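Local coordinates for protein 4-alpha-glucanotransferase (Corynebacterium glutamicum, PDB 5B68) that is an amylomaltase, also called disproportionating enzyme, whose chain joins an N-terminal beta-sandwich domain to a TIM-barrel-type glucanotransferase domain, at residues A[98-104]-A[143-149]; A[67-71]-A[127-131]; A[654-660]-A[674-680]. All coordinates share one frame. Where two conformers were deposited one is given. Residue numbers count along the deposited sequence, not the author numbering.

Interaction 1 (A[98-104]-A[143-149]); sequences DVHIELE and WHKLHLK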
loop_
_atom_site.group_PDB
_atom_site.type_symbol
_atom_site.label_atom_id
_atom_site.label_comp_id
_atom_site.label_asym_id
_atom_site.label_seq_id
_atom_site.Cartn_x
_atom_site.Cartn_y
_atom_site.Cartn_z
ATOM N N ASP A 98 -22.743 -30.292 -14.488
ATOM C CA ASP A 98 -22.121 -29.836 -15.733
ATOM C C ASP A 98 -21.305 -28.608 -15.332
ATOM O O ASP A 98 -21.849 -27.670 -14.764
ATOM C CB ASP A 98 -23.130 -29.478 -16.812
ATOM C CG ASP A 98 -24.070 -30.624 -17.138
ATOM O OD1 ASP A 98 -23.645 -31.763 -16.945
ATOM O OD2 ASP A 98 -25.231 -30.363 -17.548
ATOM N N VAL A 99 -20.006 -28.683 -15.591
ATOM C CA VAL A 99 -19.023 -27.626 -15.224
ATOM C C VAL A 99 -18.232 -27.257 -16.472
ATOM O O VAL A 99 -17.849 -28.117 -17.249
ATOM C CB VAL A 99 -18.041 -28.070 -14.105
ATOM C CG1 VAL A 99 -17.061 -26.926 -13.735
ATOM C CG2 VAL A 99 -18.790 -28.557 -12.871
ATOM N N HIS A 100 -18.036 -25.962 -16.697
ATOM C CA HIS A 100 -17.090 -25.513 -17.711
ATOM C C HIS A 100 -16.435 -24.190 -17.261
ATOM O O HIS A 100 -16.827 -23.633 -16.241
ATOM C CB HIS A 100 -17.760 -25.372 -19.080
ATOM C CG HIS A 100 -18.655 -24.198 -19.194
ATOM N ND1 HIS A 100 -19.962 -24.183 -18.734
ATOM C CD2 HIS A 100 -18.445 -22.992 -19.761
ATOM C CE1 HIS A 100 -20.478 -22.991 -18.958
ATOM N NE2 HIS A 100 -19.582 -22.256 -19.580
ATOM N N ILE A 101 -15.422 -23.802 -18.041
ATOM C CA ILE A 101 -14.698 -22.580 -17.845
ATOM C C ILE A 101 -15.026 -21.581 -18.939
ATOM O O ILE A 101 -15.018 -21.920 -20.140
ATOM C CB ILE A 101 -13.180 -22.888 -17.828
ATOM C CG1 ILE A 101 -12.812 -23.808 -16.669
ATOM C CG2 ILE A 101 -12.361 -21.581 -17.848
ATOM C CD1 ILE A 101 -11.428 -24.391 -16.828
ATOM N N GLU A 102 -15.217 -20.308 -18.568
ATOM C CA GLU A 102 -15.260 -19.216 -19.527
ATOM C C GLU A 102 -14.054 -18.358 -19.204
ATOM O O GLU A 102 -13.942 -17.838 -18.130
ATOM C CB GLU A 102 -16.578 -18.424 -19.417
ATOM C CG GLU A 102 -16.475 -17.180 -20.317
ATOM C CD GLU A 102 -17.769 -16.611 -20.877
ATOM O OE1 GLU A 102 -17.834 -15.357 -20.944
ATOM O OE2 GLU A 102 -18.670 -17.406 -21.319
ATOM N N LEU A 103 -13.126 -18.274 -20.138
ATOM C CA LEU A 103 -11.954 -17.424 -19.968
ATOM C C LEU A 103 -12.318 -15.944 -20.024
ATOM O O LEU A 103 -13.404 -15.522 -20.474
ATOM C CB LEU A 103 -10.906 -17.768 -21.002
ATOM C CG LEU A 103 -10.341 -19.159 -20.963
ATOM C CD1 LEU A 103 -9.291 -19.251 -22.058
ATOM C CD2 LEU A 103 -9.735 -19.548 -19.624
ATOM N N GLU A 104 -11.388 -15.133 -19.566
ATOM C CA GLU A 104 -11.512 -13.693 -19.541
ATOM C C GLU A 104 -11.864 -13.134 -20.941
ATOM O O GLU A 104 -12.623 -12.189 -21.038
ATOM C CB GLU A 104 -10.188 -13.071 -19.058
ATOM C CG GLU A 104 -10.316 -11.574 -18.795
ATOM C CD GLU A 104 -9.082 -10.979 -18.073
ATOM O OE1 GLU A 104 -9.032 -9.755 -17.996
ATOM O OE2 GLU A 104 -8.156 -11.686 -17.682
ATOM N N TRP A 143 -8.354 -13.521 -15.440
ATOM C CA TRP A 143 -9.569 -13.506 -14.661
ATOM C C TRP A 143 -10.667 -14.232 -15.393
ATOM O O TRP A 143 -11.375 -13.657 -16.179
ATOM C CB TRP A 143 -9.972 -12.046 -14.386
ATOM C CG TRP A 143 -8.949 -11.391 -13.574
ATOM C CD1 TRP A 143 -7.838 -10.760 -14.015
ATOM C CD2 TRP A 143 -8.881 -11.383 -12.158
ATOM N NE1 TRP A 143 -7.085 -10.334 -12.960
ATOM C CE2 TRP A 143 -7.707 -10.708 -11.803
ATOM C CE3 TRP A 143 -9.703 -11.868 -11.151
ATOM C CZ2 TRP A 143 -7.346 -10.503 -10.485
ATOM C CZ3 TRP A 143 -9.344 -11.665 -9.853
ATOM C CH2 TRP A 143 -8.172 -10.997 -9.523
ATOM N N HIS A 144 -10.756 -15.521 -15.109
ATOM C CA HIS A 144 -11.708 -16.435 -15.709
ATOM C C HIS A 144 -12.867 -16.780 -14.776
ATOM O O HIS A 144 -12.960 -16.259 -13.691
ATOM C CB HIS A 144 -10.987 -17.696 -16.167
ATOM C CG HIS A 144 -9.671 -17.422 -16.815
ATOM N ND1 HIS A 144 -9.504 -16.440 -17.757
ATOM C CD2 HIS A 144 -8.448 -17.953 -16.608
ATOM C CE1 HIS A 144 -8.245 -16.407 -18.135
ATOM N NE2 HIS A 144 -7.581 -17.310 -17.448
ATOM N N LYS A 145 -13.764 -17.631 -15.251
ATOM C CA LYS A 145 -14.864 -18.093 -14.446
ATOM C C LYS A 145 -15.117 -19.584 -14.582
ATOM O O LYS A 145 -14.977 -20.131 -15.647
ATOM C CB LYS A 145 -16.128 -17.352 -14.836
ATOM C CG LYS A 145 -16.155 -15.904 -14.402
ATOM C CD LYS A 145 -17.579 -15.442 -14.228
ATOM C CE LYS A 145 -17.661 -13.971 -13.894
ATOM N NZ LYS A 145 -19.016 -13.456 -14.213
ATOM N N LEU A 146 -15.529 -20.199 -13.486
ATOM C CA LEU A 146 -16.072 -21.529 -13.503
ATOM C C LEU A 146 -17.585 -21.410 -13.453
ATOM O O LEU A 146 -18.133 -20.646 -12.705
ATOM C CB LEU A 146 -15.580 -22.359 -12.329
ATOM C CG LEU A 146 -14.222 -23.018 -12.457
ATOM C CD1 LEU A 146 -13.644 -23.366 -11.103
ATOM C CD2 LEU A 146 -14.277 -24.230 -13.363
ATOM N N HIS A 147 -18.241 -22.174 -14.297
ATOM C CA HIS A 147 -19.705 -22.184 -14.343
ATOM C C HIS A 147 -20.283 -23.579 -14.118
ATOM O O HIS A 147 -19.819 -24.567 -14.745
ATOM C CB HIS A 147 -20.142 -21.772 -15.716
ATOM C CG HIS A 147 -19.940 -20.348 -16.022
ATOM N ND1 HIS A 147 -20.828 -19.389 -15.615
ATOM C CD2 HIS A 147 -19.005 -19.709 -16.754
ATOM C CE1 HIS A 147 -20.438 -18.213 -16.059
ATOM N NE2 HIS A 147 -19.344 -18.375 -16.762
ATOM N N LEU A 148 -21.310 -23.663 -13.281
ATOM C CA LEU A 148 -21.958 -24.917 -12.939
ATOM C C LEU A 148 -23.437 -24.825 -13.302
ATOM O O LEU A 148 -24.135 -23.868 -12.931
ATOM C CB LEU A 148 -21.818 -25.220 -11.477
ATOM C CG LEU A 148 -22.710 -26.267 -10.811
ATOM C CD1 LEU A 148 -22.284 -27.584 -11.425
ATOM C CD2 LEU A 148 -22.721 -26.365 -9.296
ATOM N N LYS A 149 -23.900 -25.861 -14.026
ATOM C CA LYS A 149 -25.346 -26.038 -14.279
ATOM C C LYS A 149 -25.764 -27.396 -13.736
ATOM O O LYS A 149 -25.111 -28.414 -13.982
ATOM C CB LYS A 149 -25.723 -25.864 -15.755
ATOM C CG LYS A 149 -27.214 -25.933 -16.000
ATOM C CD LYS A 149 -27.559 -25.455 -17.413
ATOM C CE LYS A 149 -29.045 -25.570 -17.689
ATOM N NZ LYS A 149 -29.423 -27.019 -17.620
HETATM O O HOH W 1 -28.005 -29.660 -15.979
HETATM O O HOH W 2 -21.697 -25.511 -17.168
#

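Interaction 2 (A[67-71]-A[127-131]); sequences REFTR and RWGEA. With SO4 (sulfate ion), chain G.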
loop_
_atom_site.group_PDB
_atom_site.type_symbol
_atom_site.label_atom_id
_atom_site.label_comp_id
_atom_site.label_asym_id
_atom_site.label_seq_id
_atom_site.Cartn_x
_atom_site.Cartn_y
_atom_site.Cartn_z
ATOM N N ARG A 67 -22.681 -25.804 5.596
ATOM C CA ARG A 67 -22.651 -24.763 4.606
ATOM C C ARG A 67 -21.543 -25.018 3.600
ATOM O O ARG A 67 -21.762 -24.793 2.415
ATOM C CB ARG A 67 -22.563 -23.396 5.282
ATOM C CG ARG A 67 -23.990 -22.966 5.733
ATOM C CD ARG A 67 -24.016 -21.947 6.862
ATOM N NE ARG A 67 -25.396 -21.708 7.302
ATOM C CZ ARG A 67 -25.708 -20.987 8.379
ATOM N NH1 ARG A 67 -24.753 -20.433 9.126
ATOM N NH2 ARG A 67 -26.983 -20.791 8.718
ATOM N N GLU A 68 -20.420 -25.571 4.051
ATOM C CA GLU A 68 -19.342 -25.937 3.112
ATOM C C GLU A 68 -19.815 -27.034 2.189
ATOM O O GLU A 68 -19.492 -27.005 1.001
ATOM C CB GLU A 68 -18.082 -26.401 3.786
ATOM C CG GLU A 68 -17.230 -25.275 4.381
ATOM C CD GLU A 68 -16.886 -24.235 3.358
ATOM O OE1 GLU A 68 -16.090 -24.580 2.462
ATOM O OE2 GLU A 68 -17.404 -23.111 3.429
ATOM N N PHE A 69 -20.613 -27.948 2.727
ATOM C CA PHE A 69 -21.104 -29.094 1.932
ATOM C C PHE A 69 -22.138 -28.726 0.921
ATOM O O PHE A 69 -22.365 -29.493 -0.029
ATOM C CB PHE A 69 -21.529 -30.273 2.859
ATOM C CG PHE A 69 -21.428 -31.592 2.185
ATOM C CD1 PHE A 69 -20.200 -32.197 2.063
ATOM C CD2 PHE A 69 -22.556 -32.164 1.552
ATOM C CE1 PHE A 69 -20.102 -33.432 1.410
ATOM C CE2 PHE A 69 -22.466 -33.368 0.898
ATOM C CZ PHE A 69 -21.228 -33.987 0.794
ATOM N N THR A 70 -22.790 -27.561 1.058
ATOM C CA THR A 70 -23.816 -27.116 0.125
ATOM C C THR A 70 -23.346 -25.970 -0.761
ATOM O O THR A 70 -24.118 -25.401 -1.508
ATOM C CB THR A 70 -25.105 -26.747 0.865
ATOM O OG1 THR A 70 -24.813 -25.758 1.868
ATOM C CG2 THR A 70 -25.577 -27.985 1.564
ATOM N N ARG A 71 -22.058 -25.663 -0.771
ATOM C CA ARG A 71 -21.482 -24.710 -1.731
ATOM C C ARG A 71 -21.402 -25.354 -3.105
ATOM O O ARG A 71 -20.647 -26.310 -3.280
ATOM C CB ARG A 71 -20.036 -24.344 -1.333
ATOM C CG ARG A 71 -19.876 -23.316 -0.206
ATOM C CD ARG A 71 -18.424 -22.832 -0.151
ATOM N NE ARG A 71 -18.208 -21.911 0.974
ATOM C CZ ARG A 71 -18.545 -20.621 0.961
ATOM N NH1 ARG A 71 -18.301 -19.880 2.066
ATOM N NH2 ARG A 71 -19.116 -20.091 -0.093
ATOM N N ARG A 127 -30.698 -34.296 -0.139
ATOM C CA ARG A 127 -29.495 -35.129 -0.150
ATOM C C ARG A 127 -28.554 -34.457 -1.143
ATOM O O ARG A 127 -28.908 -34.226 -2.322
ATOM C CB ARG A 127 -29.747 -36.615 -0.515
ATOM C CG ARG A 127 -28.542 -37.531 -0.212
ATOM C CD ARG A 127 -28.771 -39.033 -0.407
ATOM N NE ARG A 127 -29.267 -39.302 -1.762
ATOM C CZ ARG A 127 -30.556 -39.402 -2.117
ATOM N NH1 ARG A 127 -31.544 -39.282 -1.215
ATOM N NH2 ARG A 127 -30.872 -39.616 -3.395
ATOM N N TRP A 128 -27.341 -34.188 -0.683
ATOM C CA TRP A 128 -26.312 -33.552 -1.486
ATOM C C TRP A 128 -25.169 -34.509 -1.735
ATOM O O TRP A 128 -24.842 -35.303 -0.898
ATOM C CB TRP A 128 -25.731 -32.334 -0.768
ATOM C CG TRP A 128 -26.611 -31.115 -0.748
ATOM C CD1 TRP A 128 -27.610 -30.857 0.128
ATOM C CD2 TRP A 128 -26.550 -29.986 -1.626
ATOM N NE1 TRP A 128 -28.195 -29.662 -0.155
ATOM C CE2 TRP A 128 -27.560 -29.099 -1.226
ATOM C CE3 TRP A 128 -25.748 -29.639 -2.709
ATOM C CZ2 TRP A 128 -27.784 -27.888 -1.869
ATOM C CZ3 TRP A 128 -25.984 -28.447 -3.348
ATOM C CH2 TRP A 128 -26.984 -27.579 -2.918
ATOM N N GLY A 129 -24.575 -34.419 -2.911
ATOM C CA GLY A 129 -23.360 -35.166 -3.201
ATOM C C GLY A 129 -22.234 -34.233 -3.567
ATOM O O GLY A 129 -22.474 -33.099 -3.890
ATOM N N GLU A 130 -21.030 -34.784 -3.603
ATOM C CA GLU A 130 -19.837 -34.074 -3.953
ATOM C C GLU A 130 -19.162 -34.737 -5.151
ATOM O O GLU A 130 -19.025 -35.953 -5.162
ATOM C CB GLU A 130 -18.910 -34.094 -2.756
ATOM C CG GLU A 130 -17.664 -33.228 -2.930
ATOM C CD GLU A 130 -16.800 -33.156 -1.691
ATOM O OE1 GLU A 130 -15.728 -33.804 -1.659
ATOM O OE2 GLU A 130 -17.171 -32.505 -0.723
ATOM N N ALA A 131 -18.654 -33.944 -6.090
ATOM C CA ALA A 131 -17.776 -34.413 -7.190
ATOM C C ALA A 131 -16.516 -33.570 -7.239
ATOM O O ALA A 131 -16.457 -32.522 -6.620
ATOM C CB ALA A 131 -18.539 -34.333 -8.482
HETATM S S SO4 G . -26.985 -18.735 11.935
HETATM O O1 SO4 G . -25.662 -18.721 11.272
HETATM O O2 SO4 G . -27.903 -19.635 11.166
HETATM O O3 SO4 G . -26.886 -19.287 13.300
HETATM O O4 SO4 G . -27.401 -17.287 11.874
#

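Interaction 3 (A[654-660]-A[674-680]); sequences VGEKRAQ and CIPLCDS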
loop_
_atom_site.group_PDB
_atom_site.type_symbol
_atom_site.label_atom_id
_atom_site.label_comp_id
_atom_site.label_asym_id
_atom_site.label_seq_id
_atom_site.Cartn_x
_atom_site.Cartn_y
_atom_site.Cartn_z
ATOM N N VAL A 654 19.718 16.612 -0.525
ATOM C CA VAL A 654 19.738 18.045 -0.320
ATOM C C VAL A 654 20.141 18.454 1.110
ATOM O O VAL A 654 20.157 19.635 1.409
ATOM C CB VAL A 654 18.369 18.675 -0.674
ATOM C CG1 VAL A 654 17.995 18.356 -2.090
ATOM C CG2 VAL A 654 17.305 18.147 0.259
ATOM N N GLY A 655 20.432 17.480 1.977
ATOM C CA GLY A 655 20.863 17.718 3.348
ATOM C C GLY A 655 19.770 17.958 4.349
ATOM O O GLY A 655 20.016 18.522 5.382
ATOM N N GLU A 656 18.524 17.597 4.002
ATOM C CA GLU A 656 17.355 17.721 4.949
ATOM C C GLU A 656 17.696 17.099 6.323
ATOM O O GLU A 656 18.181 15.958 6.397
ATOM C CB GLU A 656 16.165 16.980 4.268
ATOM C CG GLU A 656 14.896 16.881 5.033
ATOM C CD GLU A 656 14.205 18.201 5.162
ATOM O OE1 GLU A 656 14.504 18.874 6.186
ATOM O OE2 GLU A 656 13.381 18.603 4.276
ATOM N N LYS A 657 17.396 17.823 7.379
ATOM C CA LYS A 657 17.523 17.262 8.740
ATOM C C LYS A 657 16.187 16.875 9.413
ATOM O O LYS A 657 16.222 16.129 10.399
ATOM C CB LYS A 657 18.314 18.207 9.650
ATOM C CG LYS A 657 19.801 18.187 9.306
ATOM C CD LYS A 657 20.623 19.250 10.012
ATOM C CE LYS A 657 22.062 19.155 9.510
ATOM N NZ LYS A 657 22.896 20.320 9.913
ATOM N N ARG A 658 15.060 17.432 8.937
ATOM C CA ARG A 658 13.719 17.173 9.541
ATOM C C ARG A 658 13.019 15.846 9.089
ATOM O O ARG A 658 12.835 15.616 7.882
ATOM C CB ARG A 658 12.823 18.352 9.268
ATOM C CG ARG A 658 13.397 19.663 9.753
ATOM C CD ARG A 658 12.331 20.705 9.931
ATOM N NE ARG A 658 11.940 21.376 8.690
ATOM C CZ ARG A 658 10.964 22.292 8.621
ATOM N NH1 ARG A 658 10.660 22.879 7.479
ATOM N NH2 ARG A 658 10.280 22.647 9.719
ATOM N N ALA A 659 12.644 14.999 10.079
ATOM C CA ALA A 659 11.799 13.807 9.880
ATOM C C ALA A 659 10.462 14.194 9.302
ATOM O O ALA A 659 9.912 15.277 9.599
ATOM C CB ALA A 659 11.610 13.004 11.152
ATOM N N GLN A 660 9.995 13.365 8.365
ATOM C CA GLN A 660 8.684 13.599 7.764
ATOM C C GLN A 660 7.590 13.054 8.708
ATOM O O GLN A 660 6.495 13.643 8.792
ATOM C CB GLN A 660 8.575 12.857 6.426
ATOM C CG GLN A 660 7.308 13.201 5.610
ATOM C CD GLN A 660 7.132 14.653 5.278
ATOM O OE1 GLN A 660 6.290 15.339 5.870
ATOM N NE2 GLN A 660 7.908 15.170 4.283
ATOM N N CYS A 674 3.753 16.795 6.838
ATOM C CA CYS A 674 3.646 18.199 6.468
ATOM C C CYS A 674 4.966 18.963 6.296
ATOM O O CYS A 674 4.959 20.171 6.252
ATOM C CB CYS A 674 2.793 18.932 7.491
ATOM S SG CYS A 674 1.131 18.248 7.636
ATOM N N ILE A 675 6.079 18.248 6.230
ATOM C CA ILE A 675 7.395 18.875 6.261
ATOM C C ILE A 675 7.926 19.081 4.847
ATOM O O ILE A 675 8.304 18.133 4.204
ATOM C CB ILE A 675 8.391 17.983 7.035
ATOM C CG1 ILE A 675 7.872 17.642 8.438
ATOM C CG2 ILE A 675 9.770 18.609 7.088
ATOM C CD1 ILE A 675 7.628 18.827 9.340
ATOM N N PRO A 676 7.967 20.326 4.385
ATOM C CA PRO A 676 8.468 20.633 3.013
ATOM C C PRO A 676 9.962 20.359 2.840
ATOM O O PRO A 676 10.728 20.346 3.834
ATOM C CB PRO A 676 8.211 22.098 2.854
ATOM C CG PRO A 676 8.362 22.620 4.231
ATOM C CD PRO A 676 7.808 21.581 5.155
ATOM N N LEU A 677 10.368 20.051 1.622
ATOM C CA LEU A 677 11.769 19.645 1.357
ATOM C C LEU A 677 12.667 20.871 1.609
ATOM O O LEU A 677 12.485 21.913 0.968
ATOM C CB LEU A 677 11.905 19.182 -0.113
ATOM C CG LEU A 677 13.296 18.634 -0.513
ATOM C CD1 LEU A 677 13.602 17.335 0.212
ATOM C CD2 LEU A 677 13.401 18.512 -2.046
ATOM N N CYS A 678 13.609 20.739 2.539
ATOM C CA CYS A 678 14.533 21.843 2.793
ATOM C C CYS A 678 15.938 21.329 2.934
ATOM O O CYS A 678 16.110 20.172 3.325
ATOM C CB CYS A 678 14.138 22.565 4.071
ATOM S SG CYS A 678 12.515 23.397 3.991
ATOM N N ASP A 679 16.928 22.230 2.680
ATOM C CA ASP A 679 18.380 21.854 2.789
ATOM C C ASP A 679 18.856 21.927 4.239
ATOM O O ASP A 679 18.028 22.101 5.114
ATOM C CB ASP A 679 19.254 22.703 1.858
ATOM C CG ASP A 679 19.181 24.225 2.172
ATOM O OD1 ASP A 679 18.812 24.608 3.336
ATOM O OD2 ASP A 679 19.400 25.001 1.204
ATOM N N SER A 680 20.150 21.704 4.505
ATOM C CA SER A 680 20.656 21.702 5.892
ATOM C C SER A 680 20.446 23.007 6.693
ATOM O O SER A 680 20.385 22.984 7.938
ATOM C CB SER A 680 22.124 21.330 5.866
ATOM O OG SER A 680 22.229 19.996 5.400
HETATM O O HOH W 3 12.235 20.852 6.141
HETATM O O HOH W 4 11.150 17.090 3.937
HETATM O O HOH W 5 16.491 20.477 7.105
#

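Interaction 1 (A[98-104]-A[143-149])
At D98 the strand 98-102 begins its antiparallel pairing with strand 143-149: D98 N donates to K149 O (3.1 Å) and K149 N to D98 O (2.8 Å). Beyond the backbone, a water accepts a weak hydrogen bond from K149 NZ and donates to D98 OD2. V99 forms the next, non-hydrogen-bonded pair with L148, CG2 lying 3.9 Å from L148 CD1, while its CG1 reaches L146 CD2 at the same distance. H100 again pairs through two backbone hydrogen bonds, with H147; their imidazoles are nearly parallel (16°) but slid apart, centroids 5.1 Å from each other, so overlap is slight. I101 brings CG1 to 3.6 Å from L146 CD2. The two strands belong to the N-terminal beta-sandwich domain of MalQ, and the alternation suits it: V99, I101, L146 and L148 face the interior, where F87 and V89 of strand 86-92 meet V99, whereas H100, E102, K145 and H147 line the outer, more exposed face. E102 closes the regular pairing with K145, whose amine forms a salt bridge with E156. Past the strand, L103 CD2 sits 3.5 Å from the centroid of the H144 ring, a CH-pi contact over the face. At E104 the pairing changes to one backbone and one side-chain atom in each bond: E104 N donates to H144 ND1 (2.9 Å), and W143 N to E104 OE2 (2.9 Å).

Interaction 2 (A[67-71]-A[127-131])
W128, F69 and T70 carry this contact, in which the end of helix 54-69 and the turn after it rest on strand 127-131. No hydrogen bond joins the two segments; shape and apolar packing do the work. The CA-to-CB bond of W128 points toward the helix end, and its indole presents a face to T70: the methyl CG2 of T70 stands 3.6 Å from the centroid of the five-membered ring, only 13° off the ring normal, a clear CH-pi contact. T70 N is hydrogen-bonded to R67 O at 3.2 Å.

The CA-to-CB bond of F69 points sideways, but the end of its ring comes up to the strand. Its CE2 lies 3.8 Å from W128 CB and 3.6 Å from W128 O, the carbonyl oxygen meeting the F69 ring edge near its plane. F69 CE1 comes within 3.7 Å of E130 OE2, while E130 OE1 is held by N116 and T118. The phenyl ring is further enclosed by R121, which makes a cation-pi contact with it, and by H90; H92 packs edge-to-face against W128.

The charged side chains of R67, E68 and R71 take no part in the packing. R71 NE forms a salt bridge with E68 OE2 (2.8 Å), and R67 binds a sulfate ion through NH1 to O1 and NH2 to O2, both 2.9 Å. With F69 and the T70 methyl set against W128 of one strand, the contact is a helix end packed against the beta sandwich of the MalQ N-terminal domain.

Interaction 3 (A[654-660]-A[674-680])
Two irregular loop segments lie side by side in the glucanotransferase domain of TIM-barrel type, the first leaving helix 650-654, which directly follows barrel strand 645-649. G655, the first residue past the helix to leave helical angles, has positive phi (83°), and a CB here would fall 2.3 Å from S680 OG; the space goes instead to the hydroxyl of S680 (chi1 m), which donates to G655 O at 2.7 Å. E656 starts with its CA-to-CB bond directed away overall, yet a t chi1 followed by a p chi2 folds the carboxylate back between the loops. There E656 OE2 accepts from C678 N (2.8 Å) and OE1 from R658 N (3.2 Å), so one side chain ties its own loop to the other. Waters extend this network: one accepts from K657 N and donates to E656 OE1 and D679 O, and another accepts from R658 NE. The R658 side chain, bent at chi3 (m), lays a face of its guanidinium over I675 CG2, while NH1 is hydrogen-bonded to S281 O. V654 CG2 touches L677 CD1 at 3.8 Å. Q660 shares the t, p rotamer of E656, though its CA-to-CB bond points sideways, and its amide meets the backbone of I675 at both polar groups: I675 N donates to Q660 OE1 at 2.9 Å, and Q660 NE2 donates to I675 O at 3.0 Å.

Interactions 1 and 2 belong to the same sheet system of the N-terminal beta sandwich: strands 126-134 and 142-150 follow each other in the chain, and the two pairs of segments alternate along it. Their centres are 19 Å apart and their nearest atoms about 6 Å. Interaction 3 lies on the opposite side of the chain's centre, in the barrel-type domain, 54 Å from interaction 1 and 61 Å from interaction 2, centre to centre. W143 of interaction 1 meets E497 and R444 of that domain, and R71 of interaction 2 meets E437. Sulfate ions, probably from the crystallisation liquor, lie at R67 of interaction 2 and about 4 Å from the W143 side chain.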